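Local coordinates for protein adenine phosphoribosyltransferase, putative (Trypanosoma brucei brucei, PDB 5VN4) that probably catalyses, as a homodimer, the transfer of a phosphoribosyl group from 5-phospho-alpha-D-ribose 1-diphosphate to adenine, making AMP in purine salvage, at residues 82-87 / 102-107; 88-93 / 153-158; 125-130 / 160-165; 177-182 / 207-212. All coordinates share one frame; numbering follows the deposited sequence. Where two conformers were deposited one is given.

Contact 1: residues 82-87 / 102-107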
# COMPACT_ATOMS: atom_id res chain seq x y z
N THR A 82 -8.70 17.81 -3.08
CA THR A 82 -9.43 17.40 -1.90
C THR A 82 -9.21 15.94 -1.51
O THR A 82 -9.42 15.59 -0.34
CB THR A 82 -10.95 17.63 -2.07
OG1 THR A 82 -11.44 16.83 -3.15
CG2 THR A 82 -11.26 19.11 -2.32
N HIS A 83 -8.78 15.09 -2.44
CA HIS A 83 -8.62 13.67 -2.18
C HIS A 83 -7.53 13.12 -3.09
O HIS A 83 -7.40 13.55 -4.24
CB HIS A 83 -9.88 12.87 -2.52
CG HIS A 83 -11.09 13.26 -1.73
ND1 HIS A 83 -11.79 14.42 -1.98
CD2 HIS A 83 -11.74 12.63 -0.73
CE1 HIS A 83 -12.81 14.50 -1.14
NE2 HIS A 83 -12.81 13.42 -0.38
N ILE A 84 -6.78 12.14 -2.58
CA ILE A 84 -5.93 11.29 -3.40
C ILE A 84 -6.52 9.89 -3.38
O ILE A 84 -6.80 9.34 -2.31
CB ILE A 84 -4.47 11.28 -2.90
CG1 ILE A 84 -3.88 12.69 -3.03
CG2 ILE A 84 -3.64 10.22 -3.64
CD1 ILE A 84 -2.52 12.82 -2.45
N LEU A 85 -6.73 9.32 -4.57
CA LEU A 85 -7.27 7.97 -4.74
C LEU A 85 -6.14 7.11 -5.29
O LEU A 85 -5.58 7.45 -6.34
CB LEU A 85 -8.42 7.99 -5.76
CG LEU A 85 -9.82 8.37 -5.27
CD1 LEU A 85 -9.83 9.72 -4.55
CD2 LEU A 85 -10.77 8.39 -6.46
N GLY A 86 -5.81 6.03 -4.60
CA GLY A 86 -4.70 5.17 -5.00
C GLY A 86 -5.11 3.73 -5.18
O GLY A 86 -5.99 3.22 -4.47
N PHE A 87 -4.45 3.05 -6.12
CA PHE A 87 -4.82 1.69 -6.50
C PHE A 87 -4.13 0.63 -5.65
O PHE A 87 -2.91 0.66 -5.45
CB PHE A 87 -4.47 1.42 -7.96
CG PHE A 87 -5.27 2.20 -8.94
CD1 PHE A 87 -6.49 1.71 -9.41
CD2 PHE A 87 -4.82 3.42 -9.41
CE1 PHE A 87 -7.22 2.42 -10.34
CE2 PHE A 87 -5.55 4.14 -10.34
CZ PHE A 87 -6.75 3.64 -10.81
N LEU A 102 -0.41 16.82 2.64
CA LEU A 102 -1.42 17.72 2.10
C LEU A 102 -2.63 17.83 3.00
O LEU A 102 -3.49 18.68 2.76
CB LEU A 102 -1.85 17.24 0.72
CG LEU A 102 -0.79 17.28 -0.38
CD1 LEU A 102 -1.34 16.63 -1.64
CD2 LEU A 102 -0.35 18.71 -0.66
N ASN A 103 -2.73 16.98 4.02
CA ASN A 103 -3.88 16.94 4.92
C ASN A 103 -5.17 16.66 4.17
O ASN A 103 -6.18 17.36 4.34
CB ASN A 103 -3.98 18.22 5.76
CG ASN A 103 -4.97 18.07 6.90
OD1 ASN A 103 -5.04 17.03 7.54
ND2 ASN A 103 -5.77 19.11 7.12
N VAL A 104 -5.14 15.64 3.32
CA VAL A 104 -6.33 15.23 2.58
C VAL A 104 -6.53 13.73 2.77
O VAL A 104 -5.58 12.99 3.07
CB VAL A 104 -6.22 15.58 1.07
CG1 VAL A 104 -6.12 17.09 0.87
CG2 VAL A 104 -5.05 14.84 0.42
N PRO A 105 -7.77 13.27 2.61
CA PRO A 105 -8.03 11.82 2.63
C PRO A 105 -7.24 11.09 1.56
O PRO A 105 -7.06 11.58 0.43
CB PRO A 105 -9.53 11.74 2.33
CG PRO A 105 -10.08 13.04 2.79
CD PRO A 105 -9.02 14.05 2.49
N PHE A 106 -6.79 9.89 1.91
CA PHE A 106 -6.34 8.91 0.94
C PHE A 106 -7.43 7.86 0.81
O PHE A 106 -7.80 7.20 1.79
CB PHE A 106 -5.02 8.25 1.33
CG PHE A 106 -4.57 7.25 0.32
CD1 PHE A 106 -4.15 7.65 -0.93
CD2 PHE A 106 -4.64 5.89 0.60
CE1 PHE A 106 -3.77 6.72 -1.89
CE2 PHE A 106 -4.25 4.96 -0.34
CZ PHE A 106 -3.82 5.38 -1.59
N VAL A 107 -7.97 7.72 -0.40
CA VAL A 107 -9.12 6.86 -0.68
C VAL A 107 -8.62 5.62 -1.43
O VAL A 107 -7.85 5.73 -2.39
CB VAL A 107 -10.16 7.62 -1.52
CG1 VAL A 107 -11.29 6.70 -1.96
CG2 VAL A 107 -10.69 8.81 -0.74

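Contact 2: residues 88-93 / 153-158. With HSX (5-O-phosphono-alpha-D-ribofuranose), chain D; PPV (pyrophosphate), chain E; ADE (adenine), chain C.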
# COMPACT_ATOMS: atom_id res chain seq x y z
N ASP A 88 -4.92 -0.32 -5.18
CA ASP A 88 -4.43 -1.58 -4.64
C ASP A 88 -3.60 -2.27 -5.72
O ASP A 88 -4.05 -2.37 -6.87
CB ASP A 88 -5.70 -2.40 -4.39
CG ASP A 88 -5.54 -3.49 -3.37
OD1 ASP A 88 -4.41 -3.75 -2.89
OD2 ASP A 88 -6.60 -4.10 -3.06
N SER A 89 -2.38 -2.74 -5.39
CA SER A 89 -1.72 -2.65 -4.09
C SER A 89 -0.54 -1.68 -4.10
O SER A 89 -0.14 -1.16 -3.06
CB SER A 89 -1.17 -4.04 -3.72
OG SER A 89 -2.17 -5.04 -3.84
N ARG A 90 0.05 -1.45 -5.27
CA ARG A 90 1.28 -0.67 -5.31
C ARG A 90 1.03 0.83 -5.20
O ARG A 90 1.87 1.55 -4.66
CB ARG A 90 2.12 -1.06 -6.52
CG ARG A 90 2.69 -2.48 -6.37
CD ARG A 90 3.63 -2.83 -7.50
NE ARG A 90 3.01 -3.69 -8.49
CZ ARG A 90 3.33 -3.70 -9.78
NH1 ARG A 90 4.23 -2.84 -10.25
NH2 ARG A 90 2.75 -4.56 -10.60
N GLY A 91 -0.12 1.32 -5.67
CA GLY A 91 -0.47 2.71 -5.42
C GLY A 91 -0.60 3.02 -3.93
O GLY A 91 -0.38 4.17 -3.51
N PHE A 92 -0.95 2.01 -3.13
CA PHE A 92 -1.02 2.17 -1.68
C PHE A 92 0.32 2.58 -1.08
O PHE A 92 0.36 3.18 -0.00
CB PHE A 92 -1.42 0.84 -1.02
CG PHE A 92 -2.88 0.47 -1.17
CD1 PHE A 92 -3.76 1.21 -1.95
CD2 PHE A 92 -3.36 -0.64 -0.50
CE1 PHE A 92 -5.10 0.85 -2.04
CE2 PHE A 92 -4.69 -1.01 -0.59
CZ PHE A 92 -5.57 -0.27 -1.36
N LEU A 93 1.43 2.24 -1.75
CA LEU A 93 2.76 2.53 -1.25
C LEU A 93 3.14 4.00 -1.39
O LEU A 93 4.07 4.46 -0.71
CB LEU A 93 3.79 1.70 -2.01
CG LEU A 93 3.68 0.19 -1.82
CD1 LEU A 93 4.42 -0.57 -2.91
CD2 LEU A 93 4.23 -0.19 -0.44
N ILE A 153 -3.49 7.94 -8.24
CA ILE A 153 -2.07 7.61 -8.14
C ILE A 153 -1.85 6.10 -8.20
O ILE A 153 -2.60 5.32 -7.61
CB ILE A 153 -1.40 8.25 -6.90
CG1 ILE A 153 0.13 8.10 -6.96
CG2 ILE A 153 -1.95 7.67 -5.59
CD1 ILE A 153 0.87 9.01 -6.00
N ASP A 154 -0.81 5.70 -8.93
CA ASP A 154 -0.35 4.32 -9.01
C ASP A 154 1.16 4.34 -9.15
O ASP A 154 1.76 5.41 -9.28
CB ASP A 154 -1.02 3.60 -10.19
CG ASP A 154 -1.23 2.13 -9.95
OD1 ASP A 154 -0.69 1.60 -8.94
OD2 ASP A 154 -1.96 1.51 -10.75
N ASP A 155 1.79 3.16 -9.15
CA ASP A 155 3.23 3.15 -9.42
C ASP A 155 3.52 3.24 -10.92
O ASP A 155 4.20 4.16 -11.38
CB ASP A 155 3.96 2.01 -8.71
CG ASP A 155 3.65 0.63 -9.27
OD1 ASP A 155 2.50 0.39 -9.70
OD2 ASP A 155 4.57 -0.23 -9.22
N VAL A 156 3.00 2.29 -11.70
CA VAL A 156 3.29 2.18 -13.13
C VAL A 156 2.03 2.50 -13.91
O VAL A 156 0.94 2.04 -13.56
CB VAL A 156 3.78 0.76 -13.48
CG1 VAL A 156 4.01 0.62 -14.99
CG2 VAL A 156 5.04 0.43 -12.71
N ILE A 157 2.18 3.27 -14.99
CA ILE A 157 1.16 3.41 -16.02
C ILE A 157 1.72 2.78 -17.29
O ILE A 157 2.74 3.23 -17.82
CB ILE A 157 0.75 4.88 -16.25
CG1 ILE A 157 0.19 5.48 -14.95
CG2 ILE A 157 -0.29 4.95 -17.37
CD1 ILE A 157 -0.07 6.94 -14.99
N ALA A 158 1.07 1.70 -17.74
CA ALA A 158 1.53 0.95 -18.90
C ALA A 158 0.47 1.11 -19.98
O ALA A 158 0.46 2.14 -20.68
CB ALA A 158 1.85 -0.50 -18.50
C1 HSX D . 0.21 -3.12 -12.20
O4 HSX D . -0.51 -2.81 -13.40
C2 HSX D . 0.69 -1.77 -11.71
O2 HSX D . 0.96 -1.77 -10.30
C3 HSX D . -0.45 -0.85 -12.10
O3 HSX D . -1.55 -0.97 -11.18
C4 HSX D . -0.90 -1.44 -13.43
C5 HSX D . -0.27 -0.73 -14.63
O5 HSX D . -0.58 -1.42 -15.85
P' HSX D . -1.69 -0.86 -16.88
O1X HSX D . -3.07 -1.11 -16.29
O2X HSX D . -1.40 0.60 -17.09
O3X HSX D . -1.43 -1.69 -18.12
O1 HSX D . -0.68 -3.71 -11.24
O11 PPV E . -1.10 -6.42 -11.11
P1 PPV E . -1.42 -6.68 -9.65
O21 PPV E . -1.23 -8.11 -9.23
O31 PPV E . -2.73 -6.05 -9.23
OPP PPV E . -0.28 -5.82 -8.89
P2 PPV E . -0.14 -5.31 -7.36
O12 PPV E . 1.36 -5.45 -7.27
O22 PPV E . -0.68 -3.89 -7.40
O32 PPV E . -0.88 -6.23 -6.43
N9 ADE C . 2.58 -3.08 -14.24
C8 ADE C . 2.23 -3.10 -15.55
N7 ADE C . 3.26 -3.22 -16.37
C5 ADE C . 4.35 -3.27 -15.53
C6 ADE C . 5.74 -3.39 -15.78
N6 ADE C . 6.28 -3.49 -17.01
N1 ADE C . 6.56 -3.42 -14.71
C2 ADE C . 6.02 -3.32 -13.48
N3 ADE C . 4.74 -3.21 -13.13
C4 ADE C . 3.95 -3.19 -14.21
O HOH W 1 -1.36 -0.74 -7.85

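Contact 3: residues 125-130 / 160-165. With HSX (5-O-phosphono-alpha-D-ribofuranose), chain D; ADE (adenine), chain C; PPV (pyrophosphate), chain E.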
# COMPACT_ATOMS: atom_id res chain seq x y z
N TYR A 125 -11.40 -4.63 -15.73
CA TYR A 125 -10.19 -3.93 -16.16
C TYR A 125 -9.28 -4.84 -16.97
O TYR A 125 -9.44 -6.06 -17.02
CB TYR A 125 -9.45 -3.30 -14.98
CG TYR A 125 -8.95 -4.25 -13.90
CD1 TYR A 125 -7.87 -5.09 -14.11
CD2 TYR A 125 -9.55 -4.26 -12.64
CE1 TYR A 125 -7.40 -5.94 -13.11
CE2 TYR A 125 -9.10 -5.10 -11.64
CZ TYR A 125 -8.03 -5.94 -11.88
OH TYR A 125 -7.58 -6.77 -10.87
N THR A 126 -8.31 -4.21 -17.63
CA THR A 126 -7.20 -4.90 -18.26
C THR A 126 -5.91 -4.22 -17.82
O THR A 126 -5.91 -3.06 -17.39
CB THR A 126 -7.32 -4.92 -19.79
OG1 THR A 126 -7.26 -3.58 -20.29
CG2 THR A 126 -8.64 -5.56 -20.22
N LYS A 127 -4.80 -4.95 -17.90
CA LYS A 127 -3.47 -4.42 -17.62
C LYS A 127 -2.52 -4.91 -18.70
O LYS A 127 -2.86 -5.80 -19.48
CB LYS A 127 -2.95 -4.88 -16.24
CG LYS A 127 -3.82 -4.51 -15.03
CD LYS A 127 -3.24 -5.15 -13.78
CE LYS A 127 -3.89 -4.66 -12.49
NZ LYS A 127 -3.49 -3.27 -12.14
N GLU A 128 -1.29 -4.36 -18.71
CA GLU A 128 -0.29 -4.83 -19.67
C GLU A 128 -0.21 -6.35 -19.69
O GLU A 128 -0.06 -6.97 -20.76
CB GLU A 128 1.09 -4.22 -19.35
CG GLU A 128 2.16 -4.55 -20.40
CD GLU A 128 3.58 -4.13 -20.03
OE1 GLU A 128 3.82 -3.63 -18.92
OE2 GLU A 128 4.48 -4.32 -20.87
N TYR A 129 -0.34 -6.98 -18.52
CA TYR A 129 -0.18 -8.42 -18.40
C TYR A 129 -1.46 -9.14 -17.98
O TYR A 129 -1.40 -10.31 -17.57
CB TYR A 129 0.97 -8.76 -17.45
CG TYR A 129 0.95 -8.06 -16.11
CD1 TYR A 129 -0.01 -8.36 -15.15
CD2 TYR A 129 1.94 -7.14 -15.78
CE1 TYR A 129 0.01 -7.74 -13.90
CE2 TYR A 129 1.97 -6.53 -14.55
CZ TYR A 129 1.00 -6.82 -13.62
OH TYR A 129 1.06 -6.21 -12.38
N ALA A 130 -2.62 -8.50 -18.09
CA ALA A 130 -3.86 -9.12 -17.66
C ALA A 130 -4.94 -8.89 -18.71
O ALA A 130 -5.29 -7.75 -19.00
CB ALA A 130 -4.32 -8.59 -16.29
N GLY A 160 -2.60 1.78 -19.43
CA GLY A 160 -3.63 2.68 -18.96
C GLY A 160 -4.95 2.02 -18.65
O GLY A 160 -5.91 2.73 -18.31
N GLY A 161 -5.03 0.69 -18.72
CA GLY A 161 -6.26 0.01 -18.34
C GLY A 161 -6.62 0.21 -16.88
O GLY A 161 -7.78 0.43 -16.54
N THR A 162 -5.63 0.13 -15.99
CA THR A 162 -5.92 0.34 -14.58
C THR A 162 -6.41 1.77 -14.35
O THR A 162 -7.42 1.98 -13.67
CB THR A 162 -4.69 0.02 -13.73
OG1 THR A 162 -4.28 -1.33 -13.99
CG2 THR A 162 -5.00 0.18 -12.23
N MET A 163 -5.73 2.75 -14.94
CA MET A 163 -6.17 4.13 -14.78
C MET A 163 -7.59 4.33 -15.31
O MET A 163 -8.37 5.08 -14.71
CB MET A 163 -5.20 5.11 -15.44
CG MET A 163 -4.02 5.49 -14.56
SD MET A 163 -4.55 6.38 -13.08
CE MET A 163 -3.03 6.20 -12.11
N LEU A 164 -7.94 3.66 -16.41
CA LEU A 164 -9.30 3.76 -16.94
C LEU A 164 -10.33 3.33 -15.90
O LEU A 164 -11.38 3.96 -15.75
CB LEU A 164 -9.43 2.92 -18.21
CG LEU A 164 -10.84 2.81 -18.78
CD1 LEU A 164 -11.39 4.18 -19.20
CD2 LEU A 164 -10.89 1.82 -19.95
N ALA A 165 -10.05 2.24 -15.18
CA ALA A 165 -10.96 1.80 -14.12
C ALA A 165 -11.12 2.88 -13.06
O ALA A 165 -12.23 3.13 -12.58
CB ALA A 165 -10.44 0.50 -13.52
C1 HSX D . 0.21 -3.12 -12.20
O4 HSX D . -0.51 -2.81 -13.40
C2 HSX D . 0.69 -1.77 -11.71
O2 HSX D . 0.96 -1.77 -10.30
C3 HSX D . -0.45 -0.85 -12.10
O3 HSX D . -1.55 -0.97 -11.18
C4 HSX D . -0.90 -1.44 -13.43
C5 HSX D . -0.27 -0.73 -14.63
O5 HSX D . -0.58 -1.42 -15.85
P' HSX D . -1.69 -0.86 -16.88
O1X HSX D . -3.07 -1.11 -16.29
O2X HSX D . -1.40 0.60 -17.09
O3X HSX D . -1.43 -1.69 -18.12
O1 HSX D . -0.68 -3.71 -11.24
N9 ADE C . 2.58 -3.08 -14.24
C8 ADE C . 2.23 -3.10 -15.55
N7 ADE C . 3.26 -3.22 -16.37
C5 ADE C . 4.35 -3.27 -15.53
C6 ADE C . 5.74 -3.39 -15.78
N6 ADE C . 6.28 -3.49 -17.01
N1 ADE C . 6.56 -3.42 -14.71
C2 ADE C . 6.02 -3.32 -13.48
N3 ADE C . 4.74 -3.21 -13.13
C4 ADE C . 3.95 -3.19 -14.21
O11 PPV E . -1.10 -6.42 -11.11
P1 PPV E . -1.42 -6.68 -9.65
O21 PPV E . -1.23 -8.11 -9.23
O31 PPV E . -2.73 -6.05 -9.23
OPP PPV E . -0.28 -5.82 -8.89
P2 PPV E . -0.14 -5.31 -7.36
O12 PPV E . 1.36 -5.45 -7.27
O22 PPV E . -0.68 -3.89 -7.40
O32 PPV E . -0.88 -6.23 -6.43

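Contact 4: residues 177-182 / 207-212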
# COMPACT_ATOMS: atom_id res chain seq x y z
N LEU A 177 -11.45 15.33 -11.96
CA LEU A 177 -10.17 14.62 -11.99
C LEU A 177 -9.10 15.64 -12.35
O LEU A 177 -9.06 16.15 -13.47
CB LEU A 177 -10.22 13.46 -12.98
CG LEU A 177 -8.92 12.65 -13.12
CD1 LEU A 177 -8.44 12.12 -11.77
CD2 LEU A 177 -9.10 11.52 -14.12
N VAL A 178 -8.24 15.95 -11.38
CA VAL A 178 -7.23 16.99 -11.58
C VAL A 178 -6.03 16.45 -12.34
O VAL A 178 -5.52 17.09 -13.27
CB VAL A 178 -6.83 17.58 -10.22
CG1 VAL A 178 -5.72 18.62 -10.38
CG2 VAL A 178 -8.04 18.20 -9.54
N GLU A 179 -5.54 15.27 -11.96
CA GLU A 179 -4.30 14.75 -12.51
C GLU A 179 -4.24 13.27 -12.23
O GLU A 179 -4.84 12.77 -11.26
CB GLU A 179 -3.11 15.45 -11.85
CG GLU A 179 -1.76 15.11 -12.40
CD GLU A 179 -0.74 16.18 -12.07
OE1 GLU A 179 -0.80 17.27 -12.66
OE2 GLU A 179 0.13 15.92 -11.21
N VAL A 180 -3.50 12.57 -13.08
CA VAL A 180 -3.13 11.18 -12.91
C VAL A 180 -1.63 11.16 -12.63
O VAL A 180 -0.86 11.79 -13.36
CB VAL A 180 -3.46 10.41 -14.20
CG1 VAL A 180 -2.66 9.12 -14.31
CG2 VAL A 180 -4.97 10.15 -14.29
N ALA A 181 -1.23 10.46 -11.56
CA ALA A 181 0.15 10.48 -11.08
C ALA A 181 0.73 9.08 -10.99
O ALA A 181 0.04 8.13 -10.59
CB ALA A 181 0.24 11.12 -9.69
N GLY A 182 2.01 8.95 -11.33
CA GLY A 182 2.72 7.70 -11.14
C GLY A 182 4.22 7.94 -11.07
O GLY A 182 4.69 9.07 -11.22
N PRO A 207 -3.85 15.85 -17.23
CA PRO A 207 -2.45 15.45 -17.42
C PRO A 207 -2.14 14.13 -16.72
O PRO A 207 -2.61 13.87 -15.61
CB PRO A 207 -1.66 16.60 -16.80
CG PRO A 207 -2.62 17.76 -16.76
CD PRO A 207 -3.98 17.13 -16.52
N PHE A 208 -1.33 13.30 -17.38
CA PHE A 208 -0.65 12.17 -16.76
C PHE A 208 0.76 12.62 -16.43
O PHE A 208 1.47 13.15 -17.30
CB PHE A 208 -0.56 10.99 -17.73
CG PHE A 208 -1.80 10.14 -17.82
CD1 PHE A 208 -3.07 10.69 -17.87
CD2 PHE A 208 -1.68 8.76 -17.91
CE1 PHE A 208 -4.20 9.87 -17.98
CE2 PHE A 208 -2.79 7.93 -18.01
CZ PHE A 208 -4.05 8.49 -18.05
N VAL A 209 1.18 12.40 -15.19
CA VAL A 209 2.52 12.78 -14.73
C VAL A 209 3.18 11.53 -14.15
O VAL A 209 2.77 11.05 -13.09
CB VAL A 209 2.45 13.89 -13.68
CG1 VAL A 209 3.83 14.18 -13.11
CG2 VAL A 209 1.82 15.15 -14.28
N THR A 210 4.17 10.99 -14.85
CA THR A 210 4.92 9.84 -14.36
C THR A 210 6.38 10.24 -14.25
O THR A 210 6.99 10.62 -15.25
CB THR A 210 4.76 8.62 -15.27
OG1 THR A 210 5.22 8.91 -16.59
CG2 THR A 210 3.30 8.18 -15.34
N LEU A 211 6.94 10.15 -13.04
CA LEU A 211 8.24 10.77 -12.79
C LEU A 211 9.31 10.27 -13.75
O LEU A 211 10.05 11.07 -14.33
CB LEU A 211 8.65 10.55 -11.33
CG LEU A 211 7.74 11.24 -10.32
CD1 LEU A 211 8.33 11.14 -8.91
CD2 LEU A 211 7.46 12.70 -10.69
N VAL A 212 9.44 8.95 -13.92
CA VAL A 212 10.37 8.45 -14.92
C VAL A 212 9.61 7.64 -15.98
O VAL A 212 8.37 7.54 -15.93
CB VAL A 212 11.60 7.73 -14.33
CG1 VAL A 212 12.42 8.71 -13.50
CG2 VAL A 212 11.20 6.52 -13.50

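Contact 1: residues 82-87 / 102-107
Ile84 and Phe106 lie abreast in two parallel strands, 83-87 and 106-109, which helix 95-102 connects in a beta-alpha-beta unit of the Rossmann-like core of a phosphoribosyltransferase. Ile84 bonds on both sides of its opposite number Phe106: its N gives to Pro105 O at 3.1 Å and its O takes from Val107 N at 2.8 Å. The next bond runs from Gly86 N to Val107 O.

The inner end is tight and apolar. Leu85 and Val107 point the same way, with Leu85 CD1 3.7 Å from Val107 CB; on that face Leu85 also touches Val150 and Leu152 of the adjoining strand 149-153 and Val170 of helix 161-172. Ile84 and Phe106 occupy the face covered by helix 95-102, where Ile84 CG2 sits in the plane of the Phe106 ring, at its edge, 3.8 Å from CD1.

At the start of the strands, partly exposed residues take over. Pro105 has no N-H to give, and its CD lies against Thr82 O at 3.2 Å, so the hydrogen-bonded pairing starts only with its carbonyl. Thr82 OG1 meets His83 ND1 at 2.7 Å in the plane of the imidazole, which fixes the turn of that ring. Deeper in, because Gly86 carries no CB, the tip of the Phe106 ring can lie against its backbone, with Phe106 CZ 3.5 Å from Gly86 CA.

Contact 2: residues 88-93 / 153-158
Arg90 and Asp155 meet obliquely, the guanidinium and carboxylate planes turned 82° apart, so the pair forms a single-pronged salt bridge and not a flat, two-bond one. Arg90 NH1 reaches Asp155 OD2 at 2.8 Å on its syn lone pair, while the oxygen stands 27° out of the guanidinium plane. A bend at chi3 (-102°) sets NE of Arg90 toward the pyrophosphate, and the in-plane edge of the guanidinium is then shared out: NE binds O12 of pyrophosphate at 2.7 Å, and NH1 also gives a proton to N3 of adenine at 2.9 Å. Over the centre of one face sits O2 of the ribose phosphate, 3.1 Å above the plane. Arginine suits this junction because its N-H groups serve Asp155, pyrophosphate and adenine at once, while its flat face takes ribose O2.

The two neighbouring carboxylates divide the sugar between them. Asp155 OD1 accepts from ribose O2, and Asp154 OD2 accepts from O3 at 2.6 Å. Gly91 has no side chain to keep the loops apart, and a water that accepts from Gly91 N lies 2.7 Å from Asp154 OD1 and probably donates to it. In the same loop, the cis peptide before Ser89 accompanies a backbone N-H aimed at pyrophosphate O22.

Together these are the hallmarks of a type I phosphoribosyltransferase: a pyrophosphate loop with a cis peptide, facing the acidic pair of the PRPP-binding motif.

Contact 3: residues 125-130 / 160-165
Beside the point where Lys127 meets Thr162, the Tyr129 ring forms a wall of the active site: the ring of His45 stacks on it, and pyrophosphate O11 lies at its edge, in plane, where Tyr129 OH donates to it at 2.5 Å. Adenine comes up obliquely, with N9 3.5 Å from Tyr129 CE2. Next to it Glu128, extended beyond CG, carries OE1 to the exocyclic N6 of adenine.

Lys127 makes the bridge between the two segments. Its chain runs out nearly straight and bends at the last torsion (chi4 -73°), which turns NZ to Thr162 OG1 at 2.8 Å; NZ also gives protons to O1 and, at longer range, O4 of the ribose phosphate. A long, flexible, positively charged side chain suits a residue that must span loop, helix and ligand.

Thr162 has OG1 beside its own backbone N (chi1 -57°), so hydroxyl and N-H both bind phosphate O1X, OG1 at 2.6 Å. Gly160, at the N-cap with positive phi (82°), gives its N-H to O2X, and Glu128 N reaches O3X at 2.7 Å from across the contact. Gly161, lacking a side chain, lets Thr126 O approach its CA to 3.2 Å.

The Thr162 hydroxyl therefore accepts from the ammonium and donates to the phosphate. Backbone N-H groups at the start of helix 161-172, assisted perhaps by the helix dipole, would stabilise the phosphate charge, while Lys127 may offset negative charge near the anomeric oxygen.

Contact 4: residues 177-182 / 207-212
Val180 O is held twice by the neighbouring strand: Val209 N donates to it at 2.8 Å, and Phe208 CA makes a CA-H...O contact with Val180 O at 3.4 Å. Such pairs of N-H and CA-H contacts recur through this parallel pairing of strands 177-182 and 208-210, whose axes diverge by 16°. The register begins with Val180 N bonded to Pro207 O, almost straight at 176°. Proline, without an N-H, can serve at this entry because its carbonyl does the work. At the far end Gly182 N binds Val209 O, and Leu211 N bonds to Gly182 O at 3.1 Å from above the carbonyl plane, just where the chain turns a corner.

Val180 and Phe208 lie side by side on one face of the sheet. Val180 CG1 stands over the centre of the Phe208 ring, 3.6 Å from the centroid and 7° off its normal, a CH-pi contact that a flat aromatic and a compact branched neighbour make well. Gly182 has only backbone to set beside Thr210.

Glu179, with CG anti to its backbone N, crosses Val209 obliquely, and its CD packs against Val209 CG2 at 3.5 Å. The charge is met outside the pair, where OE2 binds Arg73 NE and Tyr74 OH of helix 60-75. That helix also covers Ala181 and Val209, whereas the Val180 and Phe208 face meets Met163 of helix 161-172, Ile157 and, edge-to-face, the His196 ring of helix 192-197. Strand 149-153 continues the sheet beyond 177-182.

Overall arrangement
Contacts 1 and 4 are the sheet pairings of the fold, both parallel and resting on backbone bonds and apolar side chains, yet they lie on either side of strand 149-153. Contact 1 runs out to a partly exposed end; contact 4 is more enclosed, covered by helices of its own chain. Contact 2, wholly buried near the chain's centre, joins loops that follow strands 83-87 and 149-153; like contact 1 it touches the second subunit. Contact 3 joins the loop between strands 119-121 and 138-140 to the start of helix 161-172. In contacts 2 and 3 charged and hydroxyl groups replace hydrocarbon, and both hold the same three ligands. Ile153 and Asp154 tie contact 2 to both pairings; Met163 connects contacts 3 and 4.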